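Local coordinates for DUF3013 family protein (Enterococcus faecalis, PDB 3NAT), which is of unknown function but folds as an alpha-beta half sandwich, a mixed sheet with helices packed on it, and belongs to the DUF3013 family, at residues 24-29 / 37-42; 43-48 / 120-125; 70-75 / 87-92. All blocks are in the same frame, centred on the assembly; numbering follows the deposited sequence.

Interaction 1 of 3, residues 24-29 / 37-42; sequences YEVGLD and IEVIVR
The flat groups here are the Glu25 carboxylate and the Arg42 guanidinium, their planes turned 46° apart. Glu25 OE1 lies well out of the guanidinium plane, 3.7 Å from Arg42 NH2, so this long salt bridge rests on charge alone and no N-H points at the oxygen. They sit on an antiparallel beta hairpin, in which strand 25-31 forms one margin of the four-stranded mixed sheet and strand 36-46 lies inside it. Glu25 CG, anti to its backbone N (chi1 176°), lies alongside the aliphatic part of Arg42, 3.6 Å from Arg42 CD, and the bend at chi2 turns the carboxylate toward the guanidinium. The stronger polar partner of Arg42 is Glu69 on the next strand, which takes NE. The same face carries Asp29 and Glu38, whose like charges approach without touching; this may raise their pKa values slightly. The other face is apolar: Val26 CG2 stands beside Val41 CG2 at 3.8 Å, and Leu28 CD2 reaches across to Val39 CG2 at 3.6 Å. Helix 9-20 packs on Val26 and Leu28, helix 101-125 on Val39 and Val41. Backbone bonds pair Gly27 with Ile40 and Asp29 with Glu38 in both directions. Glu38 N meets Asp29 O at 2.8 Å in the carbonyl plane, nearly straight at 173°, whereas Gly27 N approaches Ile40 O from above the carbonyl plane.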
loop_
_atom_site.group_PDB
_atom_site.type_symbol
_atom_site.label_atom_id
_atom_site.label_comp_id
_atom_site.label_asym_id
_atom_site.label_seq_id
_atom_site.Cartn_x
_atom_site.Cartn_y
_atom_site.Cartn_z
ATOM N N TYR A 24 -18.418 -14.669 14.251
ATOM C CA TYR A 24 -18.096 -13.249 14.242
ATOM C C TYR A 24 -18.831 -12.502 13.139
ATOM O O TYR A 24 -19.274 -13.095 12.150
ATOM C CB TYR A 24 -16.586 -13.032 14.119
ATOM C CG TYR A 24 -15.797 -13.399 15.361
ATOM C CD1 TYR A 24 -15.738 -12.530 16.452
ATOM C CD2 TYR A 24 -15.101 -14.607 15.442
ATOM C CE1 TYR A 24 -15.017 -12.853 17.589
ATOM C CE2 TYR A 24 -14.374 -14.941 16.577
ATOM C CZ TYR A 24 -14.337 -14.057 17.647
ATOM O OH TYR A 24 -13.623 -14.376 18.780
ATOM N N GLU A 25 -18.959 -11.194 13.328
ATOM C CA GLU A 25 -19.648 -10.331 12.384
ATOM C C GLU A 25 -18.654 -9.871 11.327
ATOM O O GLU A 25 -17.942 -8.882 11.512
ATOM C CB GLU A 25 -20.245 -9.129 13.123
ATOM C CG GLU A 25 -20.927 -8.091 12.235
ATOM C CD GLU A 25 -22.345 -8.472 11.859
ATOM O OE1 GLU A 25 -23.287 -7.815 12.355
ATOM O OE2 GLU A 25 -22.517 -9.427 11.070
ATOM N N VAL A 26 -18.594 -10.596 10.216
ATOM C CA VAL A 26 -17.605 -10.284 9.194
ATOM C C VAL A 26 -18.214 -10.083 7.831
ATOM O O VAL A 26 -18.993 -10.910 7.362
ATOM C CB VAL A 26 -16.544 -11.371 9.064
ATOM C CG1 VAL A 26 -15.733 -11.134 7.817
ATOM C CG2 VAL A 26 -15.643 -11.374 10.266
ATOM N N GLY A 27 -17.826 -8.984 7.193
ATOM C CA GLY A 27 -18.317 -8.637 5.878
ATOM C C GLY A 27 -17.207 -8.403 4.878
ATOM O O GLY A 27 -16.057 -8.226 5.249
ATOM N N LEU A 28 -17.562 -8.415 3.599
ATOM C CA LEU A 28 -16.620 -8.158 2.520
ATOM C C LEU A 28 -17.119 -7.036 1.623
ATOM O O LEU A 28 -18.299 -6.972 1.286
ATOM C CB LEU A 28 -16.452 -9.400 1.657
ATOM C CG LEU A 28 -15.653 -10.597 2.147
ATOM C CD1 LEU A 28 -15.737 -11.706 1.112
ATOM C CD2 LEU A 28 -14.217 -10.203 2.364
ATOM N N ASP A 29 -16.218 -6.151 1.227
ATOM C CA ASP A 29 -16.549 -5.164 0.222
ATOM C C ASP A 29 -15.549 -5.266 -0.912
ATOM O O ASP A 29 -14.350 -5.064 -0.715
ATOM C CB ASP A 29 -16.546 -3.755 0.811
ATOM C CG ASP A 29 -17.037 -2.712 -0.178
ATOM O OD1 ASP A 29 -17.424 -3.094 -1.306
ATOM O OD2 ASP A 29 -17.041 -1.511 0.173
ATOM N N ILE A 37 -10.178 -5.258 -2.014
ATOM C CA ILE A 37 -11.122 -6.116 -1.316
ATOM C C ILE A 37 -10.973 -5.892 0.170
ATOM O O ILE A 37 -9.903 -6.129 0.725
ATOM C CB ILE A 37 -10.848 -7.593 -1.591
ATOM C CG1 ILE A 37 -11.214 -7.959 -3.032
ATOM C CG2 ILE A 37 -11.615 -8.453 -0.619
ATOM C CD1 ILE A 37 -10.897 -9.412 -3.394
ATOM N N GLU A 38 -12.040 -5.437 0.816
ATOM C CA GLU A 38 -11.961 -5.083 2.226
ATOM C C GLU A 38 -12.773 -6.032 3.082
ATOM O O GLU A 38 -13.918 -6.338 2.767
ATOM C CB GLU A 38 -12.446 -3.658 2.442
ATOM C CG GLU A 38 -12.457 -3.206 3.888
ATOM C CD GLU A 38 -13.004 -1.781 4.053
ATOM O OE1 GLU A 38 -13.619 -1.254 3.092
ATOM O OE2 GLU A 38 -12.824 -1.188 5.142
ATOM N N VAL A 39 -12.168 -6.498 4.165
ATOM C CA VAL A 39 -12.862 -7.334 5.129
ATOM C C VAL A 39 -13.306 -6.481 6.297
ATOM O O VAL A 39 -12.477 -5.987 7.049
ATOM C CB VAL A 39 -11.946 -8.429 5.669
ATOM C CG1 VAL A 39 -12.666 -9.253 6.721
ATOM C CG2 VAL A 39 -11.457 -9.304 4.532
ATOM N N ILE A 40 -14.615 -6.308 6.446
ATOM C CA ILE A 40 -15.152 -5.530 7.550
ATOM C C ILE A 40 -15.438 -6.414 8.739
ATOM O O ILE A 40 -15.800 -7.577 8.603
ATOM C CB ILE A 40 -16.455 -4.826 7.198
ATOM C CG1 ILE A 40 -16.521 -4.503 5.702
ATOM C CG2 ILE A 40 -16.646 -3.604 8.099
ATOM C CD1 ILE A 40 -15.434 -3.620 5.218
ATOM N N VAL A 41 -15.326 -5.824 9.913
ATOM C CA VAL A 41 -15.295 -6.582 11.137
ATOM C C VAL A 41 -15.961 -5.762 12.241
ATOM O O VAL A 41 -15.664 -4.575 12.398
ATOM C CB VAL A 41 -13.828 -6.891 11.472
ATOM C CG1 VAL A 41 -13.535 -6.668 12.930
ATOM C CG2 VAL A 41 -13.475 -8.298 11.043
ATOM N N ARG A 42 -16.878 -6.377 12.983
ATOM C CA ARG A 42 -17.556 -5.674 14.069
ATOM C C ARG A 42 -17.597 -6.481 15.350
ATOM O O ARG A 42 -18.065 -7.611 15.357
ATOM C CB ARG A 42 -18.991 -5.315 13.681
ATOM C CG ARG A 42 -19.116 -4.230 12.645
ATOM C CD ARG A 42 -19.952 -4.715 11.488
ATOM N NE ARG A 42 -20.835 -3.673 10.983
ATOM C CZ ARG A 42 -21.936 -3.919 10.281
ATOM N NH1 ARG A 42 -22.693 -2.916 9.854
ATOM N NH2 ARG A 42 -22.282 -5.172 10.010
#

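Interaction 2 of 3, residues 43-48 / 120-125; sequences LYAENN and SDLLDF
Leu122 gives up the most surface in this contact, followed by Ala45, and their meeting is its centre: Leu122 CD2 presses on Ala45 CB at 3.5 Å. Leu122 holds CG anti to its backbone N (chi1 -173°), and with chi2 at 53° the CD2 branch is directed at the strand. That one methyl touches along the strand, reaching Leu43 CB at 4.2 Å as well as the methyl of Ala45. The CB atoms of Leu43 and Ala45 both point at the helix, while Tyr44 between them points away. Leu43 thus adds a lesser share from its CB. Leu123, one residue on in the helix, leans in from the exposed flank, its CD1 4.1 Å from Ala45 CB, so two leucines meet the same small methyl. The arrangement is helix-on-sheet packing near the C-terminal end of helix 101-125, against the last residues of strand 36-46. The axes of 43-46 and 120-125 come within 9.0 Å of each other, at 30°, with the small Ala45 at the nearest backbone approach. Ile66 of the adjoining strand and Leu126 also pack on Ala45, and Phe134 lies against Leu122. With aliphatic carbons making nearly all of the contact, the attachment implies burial of apolar surface and van der Waals fit, with little directional constraint.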
loop_
_atom_site.group_PDB
_atom_site.type_symbol
_atom_site.label_atom_id
_atom_site.label_comp_id
_atom_site.label_asym_id
_atom_site.label_seq_id
_atom_site.Cartn_x
_atom_site.Cartn_y
_atom_site.Cartn_z
ATOM N N LEU A 43 -17.120 -5.886 16.435
ATOM C CA LEU A 43 -17.316 -6.450 17.766
ATOM C C LEU A 43 -18.400 -5.687 18.525
ATOM O O LEU A 43 -18.530 -4.472 18.392
ATOM C CB LEU A 43 -16.012 -6.429 18.564
ATOM C CG LEU A 43 -14.844 -7.214 17.964
ATOM C CD1 LEU A 43 -13.635 -7.219 18.893
ATOM C CD2 LEU A 43 -15.274 -8.634 17.645
ATOM N N TYR A 44 -19.183 -6.408 19.317
ATOM C CA TYR A 44 -20.173 -5.781 20.180
ATOM C C TYR A 44 -19.906 -6.130 21.639
ATOM O O TYR A 44 -19.306 -7.158 21.942
ATOM C CB TYR A 44 -21.584 -6.208 19.783
ATOM C CG TYR A 44 -21.943 -5.877 18.351
ATOM C CD1 TYR A 44 -22.335 -4.597 17.987
ATOM C CD2 TYR A 44 -21.896 -6.848 17.366
ATOM C CE1 TYR A 44 -22.667 -4.295 16.672
ATOM C CE2 TYR A 44 -22.228 -6.559 16.055
ATOM C CZ TYR A 44 -22.611 -5.282 15.711
ATOM O OH TYR A 44 -22.937 -4.997 14.402
ATOM N N ALA A 45 -20.343 -5.258 22.536
ATOM C CA ALA A 45 -20.216 -5.497 23.968
ATOM C C ALA A 45 -21.234 -4.658 24.726
ATOM O O ALA A 45 -21.618 -3.574 24.283
ATOM C CB ALA A 45 -18.806 -5.196 24.444
ATOM N N GLU A 46 -21.673 -5.169 25.870
ATOM C CA GLU A 46 -22.697 -4.502 26.657
ATOM C C GLU A 46 -22.071 -3.480 27.603
ATOM O O GLU A 46 -21.176 -3.811 28.380
ATOM C CB GLU A 46 -23.506 -5.537 27.438
ATOM C CG GLU A 46 -24.737 -4.981 28.122
ATOM C CD GLU A 46 -25.432 -6.017 28.978
ATOM O OE1 GLU A 46 -26.173 -5.623 29.908
ATOM O OE2 GLU A 46 -25.229 -7.225 28.722
ATOM N N ASN A 47 -22.542 -2.237 27.525
ATOM C CA ASN A 47 -22.034 -1.156 28.368
ATOM C C ASN A 47 -22.794 -1.049 29.690
ATOM O O ASN A 47 -23.968 -0.673 29.711
ATOM C CB ASN A 47 -22.105 0.172 27.617
ATOM C CG ASN A 47 -21.282 1.250 28.270
ATOM O OD1 ASN A 47 -20.485 0.976 29.169
ATOM N ND2 ASN A 47 -21.462 2.489 27.819
ATOM N N ASN A 48 -22.124 -1.372 30.791
ATOM C CA ASN A 48 -22.787 -1.428 32.091
ATOM C C ASN A 48 -22.571 -0.201 32.970
ATOM O O ASN A 48 -23.515 0.539 33.243
ATOM C CB ASN A 48 -22.386 -2.697 32.843
ATOM C CG ASN A 48 -22.992 -3.943 32.237
ATOM O OD1 ASN A 48 -24.024 -3.881 31.566
ATOM N ND2 ASN A 48 -22.358 -5.085 32.475
ATOM N N SER A 120 -11.747 -10.175 24.038
ATOM C CA SER A 120 -11.245 -10.208 25.403
ATOM C C SER A 120 -10.932 -8.781 25.852
ATOM O O SER A 120 -11.569 -8.262 26.763
ATOM C CB SER A 120 -9.995 -11.090 25.486
ATOM O OG SER A 120 -9.546 -11.255 26.820
ATOM N N ASP A 121 -9.963 -8.156 25.189
ATOM C CA ASP A 121 -9.563 -6.783 25.465
ATOM C C ASP A 121 -10.737 -5.799 25.575
ATOM O O ASP A 121 -10.685 -4.852 26.366
ATOM C CB ASP A 121 -8.570 -6.303 24.401
ATOM C CG ASP A 121 -7.233 -7.025 24.481
ATOM O OD1 ASP A 121 -7.040 -7.803 25.438
ATOM O OD2 ASP A 121 -6.371 -6.812 23.596
ATOM N N LEU A 122 -11.789 -6.020 24.786
ATOM C CA LEU A 122 -12.957 -5.143 24.822
ATOM C C LEU A 122 -13.687 -5.242 26.150
ATOM O O LEU A 122 -13.929 -4.234 26.807
ATOM C CB LEU A 122 -13.931 -5.449 23.682
ATOM C CG LEU A 122 -15.075 -4.431 23.599
ATOM C CD1 LEU A 122 -14.496 -3.027 23.528
ATOM C CD2 LEU A 122 -15.970 -4.677 22.413
ATOM N N LEU A 123 -14.050 -6.457 26.539
ATOM C CA LEU A 123 -14.662 -6.669 27.844
ATOM C C LEU A 123 -13.796 -6.114 28.983
ATOM O O LEU A 123 -14.314 -5.562 29.952
ATOM C CB LEU A 123 -14.965 -8.153 28.063
ATOM C CG LEU A 123 -16.244 -8.668 27.399
ATOM C CD1 LEU A 123 -17.321 -7.602 27.435
ATOM C CD2 LEU A 123 -16.002 -9.094 25.972
ATOM N N ASP A 124 -12.480 -6.264 28.859
ATOM C CA ASP A 124 -11.544 -5.741 29.849
ATOM C C ASP A 124 -11.562 -4.223 29.832
ATOM O O ASP A 124 -11.378 -3.575 30.860
ATOM C CB ASP A 124 -10.120 -6.229 29.567
ATOM C CG ASP A 124 -9.908 -7.685 29.939
ATOM O OD1 ASP A 124 -10.899 -8.447 30.001
ATOM O OD2 ASP A 124 -8.738 -8.066 30.162
ATOM N N PHE A 125 -11.773 -3.661 28.651
ATOM C CA PHE A 125 -11.828 -2.216 28.494
ATOM C C PHE A 125 -12.911 -1.605 29.380
ATOM O O PHE A 125 -12.651 -0.671 30.133
ATOM C CB PHE A 125 -12.078 -1.870 27.027
ATOM C CG PHE A 125 -12.062 -0.402 26.735
ATOM C CD1 PHE A 125 -10.908 0.335 26.903
ATOM C CD2 PHE A 125 -13.195 0.235 26.267
ATOM C CE1 PHE A 125 -10.891 1.687 26.625
ATOM C CE2 PHE A 125 -13.180 1.584 25.985
ATOM C CZ PHE A 125 -12.028 2.309 26.165
#

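Interaction 3 of 3, residues 70-75 / 87-92; sequences DGLLFY and YLVTIP
Leu73 and Tyr87 cross obliquely, the leucine's CD2 standing over one face of the phenol ring in a CH-pi contact, 4.0 Å from the Tyr87 centroid and offset toward the rim. Leu73 CG, anti to its backbone N (chi1 -168°), carries CD2 to the ring. At the edge of the same ring, in its plane, lies Gly71 O. Further along the same side of the sheet, Tyr75 and Pro92 lie side by side: Tyr75 has its CG in the crowded position between backbone N and carbonyl carbon (chi1 70°), which brings the ring over the neighbouring strand, with Pro92 CA over one face and Pro92 CB 3.6 Å from Tyr75 CZ. On the opposite side, Phe74 and Ile91 point the same way, Phe74 CD1 lying 3.8 Å from Ile91 CB, and Phe107 of helix 101-125 meets the Phe74 ring edge-to-face. Here the sheet gains its parallel member: strand 90-92 runs beside strand 65-75, at 21° to its 70-75 part, and forms one margin of the four-stranded mixed sheet. Bonds alternate between the two strands, Leu73 N to Val89 O and Ile91 N to Leu73 O, the latter 2.6 Å and nearly along the C=O axis; Tyr75 N then donates to Ile91 O. Ahead of the regular strand, Leu88 N reaches Gly71 O at 2.9 Å. Leu72 CD2 packs alongside Val89 CG2 at 3.5 Å. A zinc ion lies about 4 Å from the Tyr75 side chain, and Thr90 O accepts a hydrogen bond from a citrate probably brought by the crystallisation liquor. Pro77 and Gln78 of the second subunit pack on Tyr75 and Pro92 respectively.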
loop_
_atom_site.group_PDB
_atom_site.type_symbol
_atom_site.label_atom_id
_atom_site.label_comp_id
_atom_site.label_asym_id
_atom_site.label_seq_id
_atom_site.Cartn_x
_atom_site.Cartn_y
_atom_site.Cartn_z
ATOM N N ASP A 70 -13.980 -2.264 12.293
ATOM C CA ASP A 70 -12.691 -2.044 11.649
ATOM C C ASP A 70 -12.646 -2.751 10.295
ATOM O O ASP A 70 -13.585 -3.450 9.920
ATOM C CB ASP A 70 -11.544 -2.513 12.547
ATOM C CG ASP A 70 -10.284 -1.686 12.363
ATOM O OD1 ASP A 70 -10.086 -1.123 11.264
ATOM O OD2 ASP A 70 -9.493 -1.596 13.326
ATOM N N GLY A 71 -11.553 -2.558 9.566
ATOM C CA GLY A 71 -11.412 -3.138 8.245
ATOM C C GLY A 71 -9.984 -3.506 7.883
ATOM O O GLY A 71 -9.022 -2.829 8.286
ATOM N N LEU A 72 -9.863 -4.589 7.116
ATOM C CA LEU A 72 -8.586 -5.096 6.629
ATOM C C LEU A 72 -8.608 -5.118 5.104
ATOM O O LEU A 72 -9.511 -5.691 4.505
ATOM C CB LEU A 72 -8.346 -6.499 7.181
ATOM C CG LEU A 72 -8.311 -6.628 8.706
ATOM C CD1 LEU A 72 -9.710 -6.678 9.282
ATOM C CD2 LEU A 72 -7.536 -7.862 9.120
ATOM N N LEU A 73 -7.617 -4.503 4.468
ATOM C CA LEU A 73 -7.693 -4.271 3.023
ATOM C C LEU A 73 -6.707 -5.053 2.155
ATOM O O LEU A 73 -5.526 -5.161 2.468
ATOM C CB LEU A 73 -7.537 -2.783 2.731
ATOM C CG LEU A 73 -7.885 -2.344 1.314
ATOM C CD1 LEU A 73 -9.393 -2.390 1.118
ATOM C CD2 LEU A 73 -7.361 -0.943 1.073
ATOM N N PHE A 74 -7.204 -5.577 1.043
ATOM C CA PHE A 74 -6.356 -6.190 0.038
ATOM C C PHE A 74 -6.293 -5.266 -1.160
ATOM O O PHE A 74 -7.333 -4.833 -1.660
ATOM C CB PHE A 74 -6.950 -7.514 -0.394
ATOM C CG PHE A 74 -6.865 -8.578 0.647
ATOM C CD1 PHE A 74 -5.718 -9.342 0.779
ATOM C CD2 PHE A 74 -7.931 -8.833 1.483
ATOM C CE1 PHE A 74 -5.632 -10.337 1.734
ATOM C CE2 PHE A 74 -7.854 -9.827 2.440
ATOM C CZ PHE A 74 -6.700 -10.581 2.567
ATOM N N TYR A 75 -5.089 -4.961 -1.631
ATOM C CA TYR A 75 -4.957 -3.978 -2.694
ATOM C C TYR A 75 -3.886 -4.337 -3.695
ATOM O O TYR A 75 -2.916 -5.025 -3.370
ATOM C CB TYR A 75 -4.638 -2.608 -2.111
ATOM C CG TYR A 75 -3.246 -2.515 -1.525
ATOM C CD1 TYR A 75 -2.237 -1.810 -2.172
ATOM C CD2 TYR A 75 -2.935 -3.148 -0.338
ATOM C CE1 TYR A 75 -0.957 -1.725 -1.637
ATOM C CE2 TYR A 75 -1.660 -3.077 0.197
ATOM C CZ TYR A 75 -0.678 -2.353 -0.446
ATOM O OH TYR A 75 0.587 -2.287 0.103
ATOM N N TYR A 87 -7.058 1.595 7.823
ATOM C CA TYR A 87 -7.331 0.195 8.078
ATOM C C TYR A 87 -6.401 -0.400 9.111
ATOM O O TYR A 87 -5.404 0.207 9.493
ATOM C CB TYR A 87 -7.208 -0.593 6.790
ATOM C CG TYR A 87 -7.891 0.052 5.616
ATOM C CD1 TYR A 87 -9.186 -0.308 5.254
ATOM C CD2 TYR A 87 -7.240 1.015 4.858
ATOM C CE1 TYR A 87 -9.813 0.274 4.166
ATOM C CE2 TYR A 87 -7.861 1.605 3.773
ATOM C CZ TYR A 87 -9.147 1.230 3.430
ATOM O OH TYR A 87 -9.766 1.817 2.351
ATOM N N LEU A 88 -6.739 -1.607 9.547
ATOM C CA LEU A 88 -5.970 -2.324 10.548
ATOM C C LEU A 88 -4.674 -2.819 9.908
ATOM O O LEU A 88 -3.595 -2.633 10.461
ATOM C CB LEU A 88 -6.800 -3.500 11.057
ATOM C CG LEU A 88 -6.632 -4.023 12.476
ATOM C CD1 LEU A 88 -6.645 -5.536 12.478
ATOM C CD2 LEU A 88 -5.369 -3.505 13.100
ATOM N N VAL A 89 -4.808 -3.444 8.737
ATOM C CA VAL A 89 -3.698 -3.930 7.930
ATOM C C VAL A 89 -4.027 -3.617 6.495
ATOM O O VAL A 89 -5.197 -3.476 6.131
ATOM C CB VAL A 89 -3.563 -5.467 7.957
ATOM C CG1 VAL A 89 -2.120 -5.876 8.175
ATOM C CG2 VAL A 89 -4.473 -6.076 8.987
ATOM N N THR A 90 -2.996 -3.562 5.666
ATOM C CA THR A 90 -3.174 -3.265 4.262
ATOM C C THR A 90 -2.328 -4.259 3.500
ATOM O O THR A 90 -1.123 -4.094 3.384
ATOM C CB THR A 90 -2.743 -1.825 3.959
ATOM O OG1 THR A 90 -3.814 -0.937 4.286
ATOM C CG2 THR A 90 -2.444 -1.648 2.518
ATOM N N ILE A 91 -2.966 -5.302 2.990
ATOM C CA ILE A 91 -2.258 -6.425 2.394
ATOM C C ILE A 91 -2.235 -6.365 0.880
ATOM O O ILE A 91 -3.279 -6.411 0.233
ATOM C CB ILE A 91 -2.893 -7.749 2.800
ATOM C CG1 ILE A 91 -2.989 -7.833 4.323
ATOM C CG2 ILE A 91 -2.093 -8.908 2.226
ATOM C CD1 ILE A 91 -3.607 -9.096 4.814
ATOM N N PRO A 92 -1.030 -6.272 0.312
ATOM C CA PRO A 92 -0.863 -6.169 -1.139
ATOM C C PRO A 92 -0.963 -7.537 -1.783
ATOM O O PRO A 92 -0.519 -8.525 -1.196
ATOM C CB PRO A 92 0.562 -5.631 -1.286
ATOM C CG PRO A 92 1.284 -6.142 -0.068
ATOM C CD PRO A 92 0.257 -6.226 1.035
#

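From the N terminus, interaction 1 comes first, closing the short hairpin turn between strands 25-31 and 36-46. The same second strand then runs on into interaction 2, whose partner lies 72 residues later at the end of helix 101-125; this closes a long loop of chain. Interaction 3 is nested inside that loop, joining 70-75 to 87-92 across 11 intervening residues without helix or strand. Interactions 1 and 3 are in series and adjoin in the sheet, where strands 36-46 and 65-75 share backbone pairing. Together the hairpin and the parallel pair build the four-stranded sheet, and interaction 2 fastens the long helix to it.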